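Local coordinates for porin protein associated with imipenem resistance (Acinetobacter baumannii, PDB 4FUV), which forms an eight-stranded outer-membrane beta-barrel associated with imipenem resistance and is thought to take part in the uptake of ornithine and imipenem, at residues Pro18-Glu24 and Val219-Trp225; Leu77-Pro83 and Leu95-Ala101; Asn89-Gln93 and Phe154-Ile158; Ala147-Gly153 and Glu167-Thr173. All coordinates share one frame; numbering follows the deposited sequence.

Overall arrangement
Three of the four contacts pair neighbouring strands of the barrel, and the fourth packs a short helix on a loop at one barrel end. Contact 1 joins the first and last strands, and the other three are nested within the loop it closes. Contacts 2 and 4 lie on adjacent strand pairs, with centres about 10 Å apart; Tyr96 OH of contact 2 lies 2.6 Å from Glu167 OE1 of contact 4, a probable hydrogen bond. Across the interior, Arg22 NH1 of contact 1 forms a salt bridge with Glu80 OE2 of contact 2 at 2.8 Å. The centre of contact 3 lies about 14 Å from that of contact 1. Detergent (C8E) molecules lie against all four contacts.

Contact 1 (Pro18-Glu24 and Val219-Trp225); sequences PVGARAE and VGVNFFW. With C8E ((hydroxyethyloxy)tri(ethyloxy)octane), chain F.
Trp225 and Pro18 meet through a side-chain-to-backbone hydrogen bond, in which Trp225 NE1 reaches Pro18 O at 2.9 Å. The acceptor lies close to the indole plane, whereas the donor stands above the carbonyl plane. With Trp225 CG lodged between its own backbone N and carbonyl carbon (chi1 40°), the indole folds over the facing strand, and Gly20 CA makes a CH-pi contact over the six-membered ring, 3.6 Å from its centroid. Trp225 N adds a weak bond to Val19 O at 3.3 Å. Further along, Ala21 with Phe223 and Ala23 with Val221 exchange N-H and C=O in both directions, which satisfies the backbone of all four; the shortest bond is Phe223 N to Ala21 O, 2.7 Å. This antiparallel seam, its segments running at 160°, is where strand 20-26 meets strand 213-224 to close the barrel, and Val19 and Gly20 form a classic beta bulge against Leu35. Ala21, Ala23, Val221 and Phe223 point to the outer face, where a C8E lies beside Ala23. On the inner face Arg22 NE forms a salt bridge with Glu24 OE1 at 2.8 Å, the oxygen being approached nearly end-on. The amide of Asn222 lies alongside the arginine chain, ND2 3.2 Å from Arg22 CB, and a water accepts from both Arg22 NH1 and Asn222 ND2. Arg22 NH2 is hydrogen-bonded with Tyr76 OH, and NH1 is also paired with Glu80. Glu24 OE2 gathers Tyr76 OH, Asn49 ND2 and the ammonium group of Lys218.

Contact 2 (Leu77-Pro83 and Leu95-Ala101); sequences LNAEIRP and LYVAAGA
The pairing of Leu77-Ile81 with Val97-Ala101 is an antiparallel strand contact in the barrel wall, close to the end where helix 90-94 links the two strands. Leu77 with Ala101, Ala79 with Ala99 and Ile81 with Val97 are hydrogen-bonded pairs, each joined by two backbone bonds; Ile81 N to Val97 O measures 2.8 Å. Between them the alpha carbons come close to carbonyl oxygens, as with Gly100 CA and Leu77 O at 3.2 Å. On the outward face Ile81 and Val97 lie side by side, with Ile81 CB 3.6 Å from Val97 CG1. The inward face carries the polar lining expected of a small outer-membrane barrel, and Tyr96 dominates it. Its CG sits between the backbone N and carbonyl carbon (chi1 67°), which brings one face of the ring against Glu80. The carboxylate stacks on one face of that ring, the planes 23° apart, and Glu80 OE1 stands 4.0 Å above the ring plane over its centre. Arg82 runs beside Tyr96 in the same direction, its guanidinium only 14° from parallel with the ring and its CG 3.7 Å from Tyr96 CB. A nearly straight salt-bridge bond of 3.2 Å joins Arg82 NH1 to Glu80 OE1, within the guanidinium plane but tilted from that of the carboxylate. Arg22 holds Glu80 OE2 in a second salt bridge, and Tyr96 OH turns to Glu167.

Contact 3 (Asn89-Gln93 and Phe154-Ile158); sequences NRWAQ and FAPKI. With C8E ((hydroxyethyloxy)tri(ethyloxy)octane), chain H.
Arg90, Lys157 and Trp91 bury the most surface where helix 90-94 rests on the loop Ala155-Ile158. The bent side chain of Arg90 passes across Pro156 at about a right angle and brings its guanidinium to two successive carbonyls: NH2 binds Ile158 O at 3.2 Å, with the oxygen in the guanidinium plane, though the donor stands above the carbonyl plane, and NE makes a weak 3.1 Å bond to Lys157 O. Trp91 meets Phe154 edge to edge, the touching atoms close to both ring planes, with Trp91 CE3 3.4 Å from Phe154 CZ. The same end of the indole touches Pro156, CZ3 lying 3.6 Å from Pro156 CB. Lys157, extended beyond CG, crosses Gln93 without a direct polar bond, and its ammonium group makes a cation-pi contact with Phe224. Water bridges the polar groups: one molecule joins Arg90 O, Gln93 OE1 and Lys157 N, and a second links Gln93 OE1 to Ala155 O. Asn89 CG, trans to the backbone N (chi1 -176°), puts OD1 on Ala92 N at 3.2 Å. The result is an N-capped short helix packed against an inter-strand loop, at the barrel end that carries both chain termini and is probably periplasmic.

Contact 4 (Ala147-Gly153 and Glu167-Thr173); sequences APYLGFG and EVGAYYT. With C8E ((hydroxyethyloxy)tri(ethyloxy)octane), chain K; C8E ((hydroxyethyloxy)tri(ethyloxy)octane), chain J.
Tyr149 crosses from its own strand to meet both Tyr171 and Glu167 in the beta hairpin formed by strands 147-154 and 162-172, part of the barrel wall. A chi1 of 177° carries the ring away from its own backbone N, across the neighbouring strand and over Gly169, whose CA lies 3.6 Å from Tyr149 OH. The two tyrosine rings meet obliquely, with planes 41° apart and centroids 4.5 Å apart; Tyr149 CD1 is directed at the middle of one Tyr171 face. Glu167 approaches Tyr149 from the opposite direction, and its OE2 accepts from Tyr149 OH at 2.7 Å through the anti lone pair. The other oxygen, OE1, is held by Tyr96 OH, so both oxygens of this buried carboxylate have partners. Gly151 and Gly169 face each other with CA atoms 3.6 Å apart, and neither has a side chain to obstruct the phenol. Paired backbone bonds join Leu150 with Ala170 and Phe152 with Val168, while Tyr172 N binds Pro148 O at 3.0 Å. Leu150, Phe152, Val168 and Ala170 turn to the other, outward face, where detergent takes the place expected of lipid. One C8E touches the rim of the Phe152 ring, its C10 3.6 Å from CE1; another reaches Tyr172, whose CE2 lies 3.4 Å from its C20.

Contact 1 (Pro18-Glu24 and Val219-Trp225)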
# COMPACT_ATOMS: atom_id res chain seq x y z
N PRO A 18 40.66 -22.53 -1.96
CA PRO A 18 39.56 -21.67 -1.54
C PRO A 18 39.68 -21.34 -0.06
O PRO A 18 40.27 -22.11 0.71
CB PRO A 18 38.31 -22.51 -1.83
CG PRO A 18 38.78 -23.89 -1.95
CD PRO A 18 40.19 -23.83 -2.46
N VAL A 19 39.16 -20.19 0.31
CA VAL A 19 39.18 -19.70 1.68
C VAL A 19 37.89 -20.09 2.38
O VAL A 19 37.80 -20.08 3.60
CB VAL A 19 39.32 -18.17 1.71
CG1 VAL A 19 40.71 -17.76 1.28
CG2 VAL A 19 38.24 -17.51 0.79
N GLY A 20 36.88 -20.44 1.59
CA GLY A 20 35.60 -20.79 2.18
C GLY A 20 34.53 -21.14 1.19
O GLY A 20 34.78 -21.38 0.00
N ALA A 21 33.30 -21.17 1.69
CA ALA A 21 32.16 -21.57 0.90
C ALA A 21 30.93 -20.83 1.41
O ALA A 21 30.93 -20.27 2.51
CB ALA A 21 31.96 -23.08 0.99
N ARG A 22 29.89 -20.79 0.61
CA ARG A 22 28.68 -20.16 1.08
C ARG A 22 27.46 -20.92 0.60
O ARG A 22 27.51 -21.60 -0.42
CB ARG A 22 28.63 -18.68 0.65
CG ARG A 22 28.31 -18.42 -0.82
CD ARG A 22 28.40 -16.94 -1.17
NE ARG A 22 28.19 -16.71 -2.59
CZ ARG A 22 28.73 -15.71 -3.30
NH1 ARG A 22 29.52 -14.81 -2.72
NH2 ARG A 22 28.46 -15.61 -4.60
N ALA A 23 26.39 -20.82 1.37
CA ALA A 23 25.09 -21.35 0.99
C ALA A 23 24.18 -20.17 0.74
O ALA A 23 24.23 -19.18 1.49
CB ALA A 23 24.53 -22.23 2.10
N GLU A 24 23.33 -20.26 -0.28
CA GLU A 24 22.52 -19.12 -0.66
C GLU A 24 21.18 -19.55 -1.24
O GLU A 24 21.03 -20.65 -1.77
CB GLU A 24 23.28 -18.24 -1.66
CG GLU A 24 23.51 -18.89 -3.04
CD GLU A 24 24.79 -18.38 -3.73
OE1 GLU A 24 25.72 -17.95 -3.02
OE2 GLU A 24 24.86 -18.42 -4.97
N VAL A 219 20.27 -14.13 -0.76
CA VAL A 219 20.82 -14.01 0.59
C VAL A 219 21.46 -15.34 0.97
O VAL A 219 21.21 -16.36 0.32
CB VAL A 219 19.74 -13.63 1.63
CG1 VAL A 219 19.26 -12.20 1.39
CG2 VAL A 219 18.56 -14.62 1.58
N GLY A 220 22.30 -15.34 2.01
CA GLY A 220 22.98 -16.56 2.40
C GLY A 220 23.96 -16.46 3.56
O GLY A 220 24.05 -15.44 4.26
N VAL A 221 24.69 -17.54 3.76
CA VAL A 221 25.63 -17.62 4.86
C VAL A 221 27.00 -17.98 4.31
O VAL A 221 27.12 -18.87 3.48
CB VAL A 221 25.16 -18.67 5.87
CG1 VAL A 221 26.10 -18.74 7.07
CG2 VAL A 221 23.73 -18.37 6.30
N ASN A 222 28.02 -17.25 4.77
CA ASN A 222 29.40 -17.51 4.39
C ASN A 222 30.10 -18.32 5.49
O ASN A 222 29.92 -18.05 6.68
CB ASN A 222 30.16 -16.19 4.18
CG ASN A 222 29.58 -15.36 3.03
OD1 ASN A 222 29.11 -14.24 3.24
ND2 ASN A 222 29.64 -15.89 1.82
N PHE A 223 30.89 -19.30 5.08
CA PHE A 223 31.68 -20.08 6.02
C PHE A 223 33.15 -19.96 5.65
O PHE A 223 33.50 -20.09 4.48
CB PHE A 223 31.27 -21.56 6.01
CG PHE A 223 29.81 -21.79 6.32
CD1 PHE A 223 29.36 -21.90 7.63
CD2 PHE A 223 28.88 -21.90 5.28
CE1 PHE A 223 28.02 -22.11 7.90
CE2 PHE A 223 27.54 -22.11 5.55
CZ PHE A 223 27.10 -22.22 6.86
N PHE A 224 34.01 -19.72 6.64
CA PHE A 224 35.44 -19.60 6.38
C PHE A 224 36.24 -20.56 7.24
O PHE A 224 36.04 -20.63 8.45
CB PHE A 224 35.91 -18.16 6.61
CG PHE A 224 35.32 -17.18 5.64
CD1 PHE A 224 35.82 -17.09 4.35
CD2 PHE A 224 34.24 -16.38 6.00
CE1 PHE A 224 35.26 -16.20 3.44
CE2 PHE A 224 33.70 -15.49 5.10
CZ PHE A 224 34.20 -15.39 3.82
N TRP A 225 37.11 -21.33 6.59
CA TRP A 225 38.00 -22.23 7.31
C TRP A 225 39.39 -21.62 7.47
O TRP A 225 39.59 -20.44 7.20
CB TRP A 225 38.09 -23.57 6.59
CG TRP A 225 38.16 -23.50 5.09
CD1 TRP A 225 39.22 -23.07 4.33
CD2 TRP A 225 37.15 -23.91 4.16
NE1 TRP A 225 38.92 -23.18 3.00
CE2 TRP A 225 37.66 -23.69 2.87
CE3 TRP A 225 35.86 -24.43 4.31
CZ2 TRP A 225 36.92 -23.99 1.72
CZ3 TRP A 225 35.14 -24.72 3.18
CH2 TRP A 225 35.66 -24.50 1.90
C4 C8E F . 20.67 -12.59 6.43
C5 C8E F . 20.83 -13.72 5.42
C6 C8E F . 20.98 -15.07 6.12
C7 C8E F . 20.28 -16.17 5.33
O9 C8E F . 20.86 -20.33 2.83
C10 C8E F . 20.46 -21.66 3.04
C11 C8E F . 19.97 -22.27 1.73
O12 C8E F . 20.94 -23.14 1.16
C13 C8E F . 20.35 -24.17 0.39
C14 C8E F . 21.28 -25.37 0.33
C16 C8E F . 21.61 -26.90 -3.02
C17 C8E F . 22.32 -27.01 -4.37
O18 C8E F . 21.75 -28.07 -5.10
C19 C8E F . 20.39 -27.85 -5.41
C20 C8E F . 19.92 -28.90 -6.41
O21 C8E F . 18.74 -29.49 -5.91
O HOH W 1 29.12 -13.64 -0.02

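Contact 2 (Leu77-Pro83 and Leu95-Ala101)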
# COMPACT_ATOMS: atom_id res chain seq x y z
N LEU A 77 30.50 -17.68 -12.32
CA LEU A 77 31.83 -17.33 -11.84
C LEU A 77 31.93 -15.81 -11.73
O LEU A 77 31.83 -15.09 -12.74
CB LEU A 77 32.90 -17.86 -12.78
CG LEU A 77 34.33 -17.54 -12.36
CD1 LEU A 77 34.63 -18.18 -11.00
CD2 LEU A 77 35.31 -18.02 -13.42
N ASN A 78 32.08 -15.32 -10.51
CA ASN A 78 32.20 -13.88 -10.27
C ASN A 78 33.51 -13.48 -9.63
O ASN A 78 34.00 -14.16 -8.72
CB ASN A 78 31.07 -13.37 -9.37
CG ASN A 78 29.73 -13.48 -10.03
OD1 ASN A 78 29.63 -13.31 -11.23
ND2 ASN A 78 28.69 -13.77 -9.25
N ALA A 79 34.06 -12.38 -10.11
CA ALA A 79 35.07 -11.63 -9.34
C ALA A 79 34.33 -10.77 -8.32
O ALA A 79 33.30 -10.16 -8.65
CB ALA A 79 35.90 -10.76 -10.26
N GLU A 80 34.84 -10.71 -7.10
CA GLU A 80 34.29 -9.78 -6.11
C GLU A 80 35.35 -8.75 -5.70
O GLU A 80 36.44 -9.09 -5.24
CB GLU A 80 33.76 -10.53 -4.88
CG GLU A 80 32.77 -11.65 -5.23
CD GLU A 80 32.13 -12.27 -3.99
OE1 GLU A 80 32.70 -12.16 -2.89
OE2 GLU A 80 31.04 -12.86 -4.14
N ILE A 81 35.01 -7.49 -5.87
CA ILE A 81 35.93 -6.41 -5.56
C ILE A 81 35.46 -5.65 -4.33
O ILE A 81 34.36 -5.10 -4.31
CB ILE A 81 36.11 -5.44 -6.75
CG1 ILE A 81 36.82 -6.15 -7.91
CG2 ILE A 81 36.95 -4.21 -6.30
CD1 ILE A 81 35.91 -6.72 -8.95
N ARG A 82 36.31 -5.63 -3.31
CA ARG A 82 36.00 -4.96 -2.05
C ARG A 82 36.84 -3.70 -1.91
O ARG A 82 38.03 -3.79 -1.62
CB ARG A 82 36.28 -5.91 -0.87
CG ARG A 82 35.32 -7.09 -0.78
CD ARG A 82 35.75 -8.11 0.32
NE ARG A 82 34.59 -8.82 0.85
CZ ARG A 82 33.89 -9.73 0.16
NH1 ARG A 82 34.24 -10.06 -1.08
NH2 ARG A 82 32.85 -10.33 0.73
N PRO A 83 36.24 -2.52 -2.16
CA PRO A 83 37.00 -1.26 -2.10
C PRO A 83 37.62 -1.03 -0.72
O PRO A 83 38.66 -0.39 -0.62
CB PRO A 83 35.96 -0.18 -2.44
CG PRO A 83 34.96 -0.91 -3.33
CD PRO A 83 34.88 -2.32 -2.72
N LEU A 95 31.42 -4.91 1.99
CA LEU A 95 30.86 -4.30 0.77
C LEU A 95 31.64 -4.68 -0.50
O LEU A 95 32.87 -4.55 -0.55
CB LEU A 95 30.80 -2.77 0.92
CG LEU A 95 29.84 -2.22 1.98
CD1 LEU A 95 30.16 -0.74 2.24
CD2 LEU A 95 28.40 -2.38 1.52
N TYR A 96 30.95 -5.17 -1.52
CA TYR A 96 31.66 -5.56 -2.73
C TYR A 96 30.87 -5.35 -4.01
O TYR A 96 29.65 -5.32 -4.01
CB TYR A 96 32.14 -7.02 -2.65
CG TYR A 96 31.04 -8.09 -2.65
CD1 TYR A 96 30.43 -8.48 -1.47
CD2 TYR A 96 30.64 -8.72 -3.84
CE1 TYR A 96 29.44 -9.47 -1.45
CE2 TYR A 96 29.64 -9.71 -3.83
CZ TYR A 96 29.05 -10.07 -2.62
OH TYR A 96 28.06 -11.03 -2.57
N VAL A 97 31.60 -5.21 -5.12
CA VAL A 97 30.99 -5.25 -6.44
C VAL A 97 31.38 -6.57 -7.09
O VAL A 97 32.55 -6.98 -7.05
CB VAL A 97 31.41 -4.04 -7.33
CG1 VAL A 97 32.90 -3.89 -7.34
CG2 VAL A 97 30.89 -4.21 -8.77
N ALA A 98 30.37 -7.24 -7.63
CA ALA A 98 30.52 -8.52 -8.33
C ALA A 98 30.46 -8.32 -9.84
O ALA A 98 29.55 -7.67 -10.36
CB ALA A 98 29.41 -9.49 -7.89
N ALA A 99 31.42 -8.89 -10.54
CA ALA A 99 31.41 -8.86 -11.99
C ALA A 99 31.85 -10.23 -12.47
O ALA A 99 32.84 -10.78 -12.01
CB ALA A 99 32.34 -7.81 -12.50
N GLY A 100 31.10 -10.78 -13.42
CA GLY A 100 31.43 -12.10 -13.93
C GLY A 100 30.48 -12.57 -14.99
O GLY A 100 29.96 -11.78 -15.80
N ALA A 101 30.25 -13.87 -15.01
CA ALA A 101 29.40 -14.45 -16.03
C ALA A 101 28.78 -15.76 -15.59
O ALA A 101 29.22 -16.41 -14.63
CB ALA A 101 30.18 -14.65 -17.33

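Contact 3 (Asn89-Gln93 and Phe154-Ile158)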
# COMPACT_ATOMS: atom_id res chain seq x y z
N ASN A 89 36.82 -2.98 9.89
CA ASN A 89 35.43 -2.65 10.13
C ASN A 89 34.58 -3.65 9.34
O ASN A 89 34.81 -3.85 8.15
CB ASN A 89 35.13 -1.21 9.73
CG ASN A 89 33.72 -0.80 10.07
OD1 ASN A 89 32.78 -1.09 9.33
ND2 ASN A 89 33.55 -0.12 11.19
N ARG A 90 33.64 -4.30 10.02
CA ARG A 90 32.92 -5.42 9.41
C ARG A 90 31.95 -4.96 8.32
O ARG A 90 31.75 -5.67 7.33
CB ARG A 90 32.21 -6.24 10.49
CG ARG A 90 30.70 -6.11 10.50
CD ARG A 90 30.12 -6.23 11.90
NE ARG A 90 30.56 -7.43 12.59
CZ ARG A 90 31.43 -7.42 13.60
NH1 ARG A 90 31.94 -6.28 14.02
NH2 ARG A 90 31.79 -8.56 14.17
N TRP A 91 31.36 -3.79 8.48
CA TRP A 91 30.47 -3.27 7.44
C TRP A 91 31.27 -2.91 6.19
O TRP A 91 30.91 -3.32 5.08
CB TRP A 91 29.68 -2.07 7.97
CG TRP A 91 29.17 -2.32 9.35
CD1 TRP A 91 29.48 -1.61 10.47
CD2 TRP A 91 28.28 -3.37 9.76
NE1 TRP A 91 28.83 -2.15 11.56
CE2 TRP A 91 28.09 -3.22 11.15
CE3 TRP A 91 27.64 -4.40 9.09
CZ2 TRP A 91 27.27 -4.08 11.87
CZ3 TRP A 91 26.82 -5.25 9.81
CH2 TRP A 91 26.65 -5.09 11.19
N ALA A 92 32.36 -2.18 6.38
CA ALA A 92 33.20 -1.76 5.26
C ALA A 92 33.80 -2.94 4.49
O ALA A 92 33.79 -2.95 3.27
CB ALA A 92 34.30 -0.84 5.73
N GLN A 93 34.35 -3.92 5.21
CA GLN A 93 34.97 -5.09 4.58
C GLN A 93 33.96 -5.92 3.78
O GLN A 93 34.31 -6.55 2.77
CB GLN A 93 35.67 -5.97 5.63
CG GLN A 93 36.55 -7.11 5.05
CD GLN A 93 35.74 -8.35 4.66
OE1 GLN A 93 34.62 -8.56 5.15
NE2 GLN A 93 36.29 -9.16 3.76
N PHE A 154 26.70 -7.22 0.02
CA PHE A 154 26.98 -6.80 1.39
C PHE A 154 27.14 -8.05 2.25
O PHE A 154 26.15 -8.72 2.55
CB PHE A 154 25.85 -5.93 1.92
CG PHE A 154 26.11 -5.38 3.31
CD1 PHE A 154 27.33 -4.79 3.61
CD2 PHE A 154 25.14 -5.43 4.30
CE1 PHE A 154 27.59 -4.27 4.89
CE2 PHE A 154 25.39 -4.93 5.58
CZ PHE A 154 26.61 -4.34 5.87
N ALA A 155 28.36 -8.35 2.64
CA ALA A 155 28.64 -9.62 3.31
C ALA A 155 29.34 -9.48 4.66
O ALA A 155 30.46 -9.95 4.84
CB ALA A 155 29.47 -10.54 2.39
N PRO A 156 28.66 -8.85 5.64
CA PRO A 156 29.35 -8.65 6.92
C PRO A 156 29.71 -9.97 7.60
O PRO A 156 28.90 -10.89 7.65
CB PRO A 156 28.35 -7.85 7.76
CG PRO A 156 27.00 -8.18 7.14
CD PRO A 156 27.27 -8.34 5.66
N LYS A 157 30.94 -10.05 8.10
CA LYS A 157 31.39 -11.19 8.90
C LYS A 157 30.94 -11.04 10.34
O LYS A 157 31.03 -9.96 10.91
CB LYS A 157 32.91 -11.30 8.88
CG LYS A 157 33.49 -11.92 7.63
CD LYS A 157 35.01 -11.95 7.69
CE LYS A 157 35.60 -12.35 6.36
NZ LYS A 157 37.07 -12.15 6.32
N ILE A 158 30.47 -12.13 10.93
CA ILE A 158 30.07 -12.11 12.33
C ILE A 158 31.31 -12.36 13.18
O ILE A 158 31.51 -11.73 14.22
CB ILE A 158 28.96 -13.13 12.60
CG1 ILE A 158 27.64 -12.55 12.09
CG2 ILE A 158 28.87 -13.46 14.08
CD1 ILE A 158 26.74 -13.55 11.44
C1 C8E H . 31.08 4.33 2.31
C2 C8E H . 31.52 2.95 2.82
C3 C8E H . 31.93 3.01 4.28
C4 C8E H . 31.34 1.86 5.09
C5 C8E H . 32.03 1.77 6.46
C6 C8E H . 30.99 1.69 7.58
O HOH W 2 33.13 -8.16 7.13
O HOH W 3 32.94 -10.04 3.77

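Contact 4 (Ala147-Gly153 and Glu167-Thr173)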
# COMPACT_ATOMS: atom_id res chain seq x y z
N ALA A 147 26.29 -15.52 -20.01
CA ALA A 147 25.74 -14.18 -19.86
C ALA A 147 26.58 -13.39 -18.87
O ALA A 147 26.89 -13.89 -17.78
CB ALA A 147 24.30 -14.24 -19.39
N PRO A 148 26.95 -12.15 -19.22
CA PRO A 148 27.71 -11.29 -18.31
C PRO A 148 26.83 -10.90 -17.13
O PRO A 148 25.60 -10.82 -17.27
CB PRO A 148 28.00 -10.04 -19.16
CG PRO A 148 27.63 -10.40 -20.55
CD PRO A 148 26.59 -11.46 -20.46
N TYR A 149 27.47 -10.66 -15.99
CA TYR A 149 26.78 -10.34 -14.76
C TYR A 149 27.45 -9.16 -14.08
O TYR A 149 28.67 -9.04 -14.09
CB TYR A 149 26.88 -11.54 -13.80
CG TYR A 149 26.25 -11.28 -12.44
CD1 TYR A 149 24.86 -11.24 -12.29
CD2 TYR A 149 27.04 -11.11 -11.30
CE1 TYR A 149 24.27 -11.01 -11.03
CE2 TYR A 149 26.46 -10.89 -10.05
CZ TYR A 149 25.08 -10.83 -9.93
OH TYR A 149 24.51 -10.61 -8.69
N LEU A 150 26.65 -8.29 -13.47
CA LEU A 150 27.16 -7.22 -12.63
C LEU A 150 26.25 -7.17 -11.42
O LEU A 150 25.04 -7.26 -11.55
CB LEU A 150 27.11 -5.86 -13.36
CG LEU A 150 27.50 -4.65 -12.50
CD1 LEU A 150 28.98 -4.74 -12.10
CD2 LEU A 150 27.17 -3.27 -13.14
N GLY A 151 26.83 -7.03 -10.24
CA GLY A 151 26.02 -6.97 -9.04
C GLY A 151 26.75 -6.29 -7.92
O GLY A 151 27.93 -5.99 -8.05
N PHE A 152 26.04 -6.06 -6.82
CA PHE A 152 26.64 -5.44 -5.65
C PHE A 152 26.22 -6.22 -4.42
O PHE A 152 25.07 -6.64 -4.30
CB PHE A 152 26.21 -3.97 -5.54
CG PHE A 152 26.45 -3.18 -6.80
CD1 PHE A 152 25.50 -3.16 -7.82
CD2 PHE A 152 27.64 -2.49 -6.98
CE1 PHE A 152 25.74 -2.46 -8.99
CE2 PHE A 152 27.87 -1.77 -8.15
CZ PHE A 152 26.93 -1.75 -9.16
N GLY A 153 27.17 -6.45 -3.51
CA GLY A 153 26.90 -7.30 -2.36
C GLY A 153 27.30 -6.69 -1.03
O GLY A 153 28.13 -5.75 -0.97
N GLU A 167 22.94 -10.09 -1.94
CA GLU A 167 23.53 -9.64 -3.20
C GLU A 167 22.43 -9.32 -4.19
O GLU A 167 21.45 -10.08 -4.34
CB GLU A 167 24.46 -10.69 -3.79
CG GLU A 167 25.28 -10.21 -5.00
CD GLU A 167 26.21 -11.28 -5.57
OE1 GLU A 167 27.05 -11.82 -4.82
OE2 GLU A 167 26.10 -11.59 -6.78
N VAL A 168 22.59 -8.21 -4.89
CA VAL A 168 21.64 -7.85 -5.95
C VAL A 168 22.42 -7.50 -7.20
O VAL A 168 23.44 -6.80 -7.15
CB VAL A 168 20.69 -6.68 -5.53
CG1 VAL A 168 19.97 -7.02 -4.23
CG2 VAL A 168 21.45 -5.38 -5.39
N GLY A 169 21.96 -8.01 -8.34
CA GLY A 169 22.57 -7.68 -9.61
C GLY A 169 21.68 -8.01 -10.79
O GLY A 169 20.45 -8.12 -10.66
N ALA A 170 22.31 -8.20 -11.94
CA ALA A 170 21.55 -8.59 -13.13
C ALA A 170 22.44 -9.22 -14.18
O ALA A 170 23.60 -8.82 -14.34
CB ALA A 170 20.80 -7.36 -13.71
N TYR A 171 21.90 -10.21 -14.87
CA TYR A 171 22.57 -10.81 -16.00
C TYR A 171 22.05 -10.13 -17.26
O TYR A 171 20.86 -9.87 -17.37
CB TYR A 171 22.26 -12.32 -16.07
CG TYR A 171 22.78 -13.11 -14.88
CD1 TYR A 171 24.11 -13.51 -14.81
CD2 TYR A 171 21.94 -13.48 -13.85
CE1 TYR A 171 24.59 -14.25 -13.73
CE2 TYR A 171 22.41 -14.21 -12.76
CZ TYR A 171 23.72 -14.60 -12.71
OH TYR A 171 24.17 -15.33 -11.63
N TYR A 172 22.94 -9.83 -18.19
CA TYR A 172 22.51 -9.38 -19.50
C TYR A 172 22.24 -10.63 -20.32
O TYR A 172 23.17 -11.30 -20.77
CB TYR A 172 23.58 -8.53 -20.18
CG TYR A 172 23.29 -8.24 -21.64
CD1 TYR A 172 22.09 -7.66 -22.04
CD2 TYR A 172 24.23 -8.52 -22.62
CE1 TYR A 172 21.84 -7.39 -23.39
CE2 TYR A 172 23.99 -8.25 -23.97
CZ TYR A 172 22.79 -7.69 -24.34
OH TYR A 172 22.56 -7.43 -25.67
N THR A 173 20.97 -10.94 -20.51
CA THR A 173 20.54 -12.17 -21.15
C THR A 173 19.91 -11.98 -22.52
O THR A 173 19.77 -12.94 -23.29
CB THR A 173 19.48 -12.85 -20.28
OG1 THR A 173 18.41 -11.92 -20.05
CG2 THR A 173 20.08 -13.23 -18.94
C8 C8E K . 27.49 -6.35 -18.40
O9 C8E K . 27.10 -5.73 -19.62
C10 C8E K . 27.70 -6.34 -20.76
C11 C8E K . 27.25 -5.63 -22.03
O12 C8E K . 28.23 -5.82 -23.03
C13 C8E K . 28.07 -7.06 -23.70
O15 C8E K . 27.88 -10.15 -24.46
C16 C8E K . 27.26 -11.43 -24.40
C17 C8E K . 25.86 -11.22 -23.86
O18 C8E K . 25.03 -12.31 -24.20
C19 C8E K . 23.66 -11.96 -24.11
C20 C8E K . 23.24 -11.22 -25.38
O21 C8E K . 22.07 -11.79 -25.93
C8 C8E J . 23.28 -3.95 -12.10
O9 C8E J . 22.44 -4.25 -10.99
C10 C8E J . 22.43 -3.20 -10.04
C11 C8E J . 21.09 -3.19 -9.31
O18 C8E J . 18.07 -4.10 -14.80
C19 C8E J . 18.63 -2.96 -15.42
C20 C8E J . 20.09 -2.91 -14.99
O21 C8E J . 20.86 -3.31 -16.09